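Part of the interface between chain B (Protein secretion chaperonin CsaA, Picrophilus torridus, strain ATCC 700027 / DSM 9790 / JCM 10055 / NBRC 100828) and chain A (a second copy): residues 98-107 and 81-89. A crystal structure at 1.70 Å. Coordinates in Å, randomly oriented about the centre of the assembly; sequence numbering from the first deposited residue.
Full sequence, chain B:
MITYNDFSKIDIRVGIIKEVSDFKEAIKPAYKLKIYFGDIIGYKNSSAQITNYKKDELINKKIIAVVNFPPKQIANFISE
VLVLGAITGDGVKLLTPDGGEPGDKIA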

# COMPACT_ATOMS: atom_id res chain seq x y z
N ASP B 98 -6.08 2.32 7.46
CA ASP B 98 -6.55 2.85 8.70
C ASP B 98 -8.05 2.48 8.88
O ASP B 98 -8.52 2.45 10.02
CB ASP B 98 -6.38 4.38 8.79
CG ASP B 98 -4.97 4.82 9.15
OD1 ASP B 98 -4.13 3.98 9.53
OD2 ASP B 98 -4.67 6.03 8.97
N GLY B 99 -8.77 2.19 7.78
CA GLY B 99 -10.15 1.71 7.85
C GLY B 99 -10.55 1.27 6.46
O GLY B 99 -9.76 1.43 5.51
N GLY B 100 -11.78 0.78 6.28
CA GLY B 100 -12.16 0.40 4.95
C GLY B 100 -12.75 -1.00 4.99
O GLY B 100 -12.62 -1.75 5.96
N GLU B 101 -13.43 -1.31 3.93
CA GLU B 101 -14.05 -2.61 3.75
C GLU B 101 -13.38 -3.37 2.62
O GLU B 101 -12.84 -2.78 1.67
CB GLU B 101 -15.58 -2.43 3.42
CG GLU B 101 -16.36 -1.78 4.55
CD GLU B 101 -16.39 -2.61 5.87
OE1 GLU B 101 -16.16 -3.83 5.96
OE2 GLU B 101 -16.62 -1.99 6.89
N PRO B 102 -13.41 -4.71 2.70
CA PRO B 102 -12.94 -5.52 1.59
C PRO B 102 -13.53 -5.13 0.25
O PRO B 102 -14.76 -4.89 0.16
CB PRO B 102 -13.40 -6.94 2.04
CG PRO B 102 -13.30 -6.91 3.49
CD PRO B 102 -13.79 -5.52 3.87
N GLY B 103 -12.65 -4.94 -0.75
CA GLY B 103 -13.01 -4.43 -2.10
C GLY B 103 -12.84 -2.97 -2.25
O GLY B 103 -12.82 -2.49 -3.39
N ASP B 104 -12.63 -2.24 -1.14
CA ASP B 104 -12.32 -0.75 -1.28
C ASP B 104 -11.01 -0.58 -2.05
O ASP B 104 -10.05 -1.36 -1.83
CB ASP B 104 -12.23 -0.04 0.07
CG ASP B 104 -13.60 0.19 0.72
OD1 ASP B 104 -14.61 -0.11 0.03
OD2 ASP B 104 -13.63 0.63 1.90
N LYS B 105 -10.97 0.43 -2.94
CA LYS B 105 -9.86 0.61 -3.90
C LYS B 105 -8.91 1.72 -3.46
O LYS B 105 -9.31 2.76 -2.92
CB LYS B 105 -10.45 0.98 -5.27
CG LYS B 105 -9.47 0.94 -6.39
CD LYS B 105 -10.19 0.97 -7.77
CE LYS B 105 -9.21 1.39 -8.92
NZ LYS B 105 -8.06 0.45 -9.06
N ILE B 106 -7.63 1.48 -3.72
CA ILE B 106 -6.63 2.46 -3.42
C ILE B 106 -6.62 3.49 -4.51
O ILE B 106 -6.59 3.14 -5.69
CB ILE B 106 -5.28 1.76 -3.16
CG1 ILE B 106 -5.26 1.20 -1.71
CG2 ILE B 106 -4.11 2.72 -3.44
CD1 ILE B 106 -6.33 0.24 -1.23
N ALA B 107 -6.60 4.77 -4.12
CA ALA B 107 -6.73 5.85 -5.03
C ALA B 107 -5.53 6.11 -5.88
O ALA B 107 -4.36 5.99 -5.46
CB ALA B 107 -7.04 7.16 -4.28
OXT ALA B 107 -5.78 6.58 -7.05
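Chain A (81-89) VLVLGAITG

Two backbone hydrogen bonds fix chain A on the C-terminal tail of chain B. Ile A87 N donates to Lys B105 O at 2.8 Å, and Ala B107 N donates to Gly A85 O at 3.0 Å, both nearly straight. They frame a single beta bridge between Ile B106 and Ala A86, whose CA atoms lie 4.2 Å apart, and the two chains run antiparallel there: chain A descends from Thr A88 to Leu A84 as chain B climbs toward its terminus. Because the bonds use main-chain atoms, they set register without specifying side chains.

Water extends the pairing at both ends. Water 3 accepts from Lys B105 N (2.9 Å) and donates to Ile A87 O (2.8 Å); water 1 accepts from Gly A85 N (2.8 Å) and lies 2.9 Å from Ala B107 O.

Upstream, chain B makes a type II turn from Glu B101 to Asp B104, with Gly B103 at positive phi. Asp B104 OD2 takes Glu B101 N at 2.8 Å and also lies 3.5 Å from Thr A88 CG2. That methyl sits 3.5 Å from Gly B100 CA, where a CB would be tight.

Apolar contacts finish the fit: Ala B107 CB to Ile A87 CD1 at 3.7 Å, Ile B106 CD1 to Ala A86 CB at 3.9 Å, and Ile B106 CG2 to Leu A84 CD2 at 4.3 Å.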

# COMPACT_ATOMS: atom_id res chain seq x y z
N VAL A 81 5.34 13.20 -4.69
CA VAL A 81 4.99 11.75 -4.43
C VAL A 81 3.47 11.63 -4.24
O VAL A 81 2.80 12.61 -3.92
CB VAL A 81 5.67 11.18 -3.17
CG1 VAL A 81 7.19 11.20 -3.30
CG2 VAL A 81 5.24 11.93 -1.91
N LEU A 82 2.97 10.41 -4.41
CA LEU A 82 1.54 10.09 -4.23
C LEU A 82 1.46 9.25 -2.96
O LEU A 82 1.99 8.11 -2.95
CB LEU A 82 1.02 9.26 -5.40
CG LEU A 82 -0.45 8.76 -5.31
CD1 LEU A 82 -1.42 9.93 -5.30
CD2 LEU A 82 -0.72 7.67 -6.30
N VAL A 83 0.74 9.76 -1.98
CA VAL A 83 0.50 9.06 -0.75
C VAL A 83 -0.70 8.11 -0.96
O VAL A 83 -1.70 8.53 -1.52
CB VAL A 83 0.23 10.02 0.37
CG1 VAL A 83 -0.04 9.26 1.70
CG2 VAL A 83 1.44 10.87 0.58
N LEU A 84 -0.57 6.85 -0.55
CA LEU A 84 -1.59 5.84 -0.90
C LEU A 84 -2.60 5.76 0.18
O LEU A 84 -2.25 5.64 1.39
CB LEU A 84 -0.98 4.47 -1.09
CG LEU A 84 0.01 4.52 -2.29
CD1 LEU A 84 0.50 3.11 -2.49
CD2 LEU A 84 -0.60 5.16 -3.50
N GLY A 85 -3.85 5.76 -0.24
CA GLY A 85 -4.91 5.50 0.72
C GLY A 85 -6.07 4.81 0.04
O GLY A 85 -6.18 4.89 -1.14
N ALA A 86 -6.92 4.15 0.83
CA ALA A 86 -8.11 3.49 0.38
C ALA A 86 -9.26 4.48 0.32
O ALA A 86 -9.46 5.27 1.21
CB ALA A 86 -8.43 2.35 1.27
N ILE A 87 -10.06 4.37 -0.73
CA ILE A 87 -11.31 5.20 -0.83
C ILE A 87 -12.43 4.43 -0.20
O ILE A 87 -12.78 3.32 -0.62
CB ILE A 87 -11.65 5.41 -2.32
CG1 ILE A 87 -10.44 6.11 -3.03
CG2 ILE A 87 -12.92 6.20 -2.48
CD1 ILE A 87 -10.58 6.24 -4.52
N THR A 88 -12.89 4.95 0.90
CA THR A 88 -13.83 4.19 1.73
C THR A 88 -15.12 4.99 1.85
O THR A 88 -15.15 6.17 1.53
CB THR A 88 -13.33 3.92 3.15
OG1 THR A 88 -13.48 5.10 3.96
CG2 THR A 88 -11.86 3.41 3.11
N GLY A 89 -16.11 4.35 2.46
CA GLY A 89 -17.37 5.03 2.77
C GLY A 89 -17.22 6.15 3.80
O GLY A 89 -18.09 7.02 3.89
O HOH W 1 -3.87 6.88 -2.79
O HOH W 2 -4.35 9.03 -3.74
O HOH W 3 -13.22 2.23 -3.20
O HOH W 4 -15.86 1.47 2.84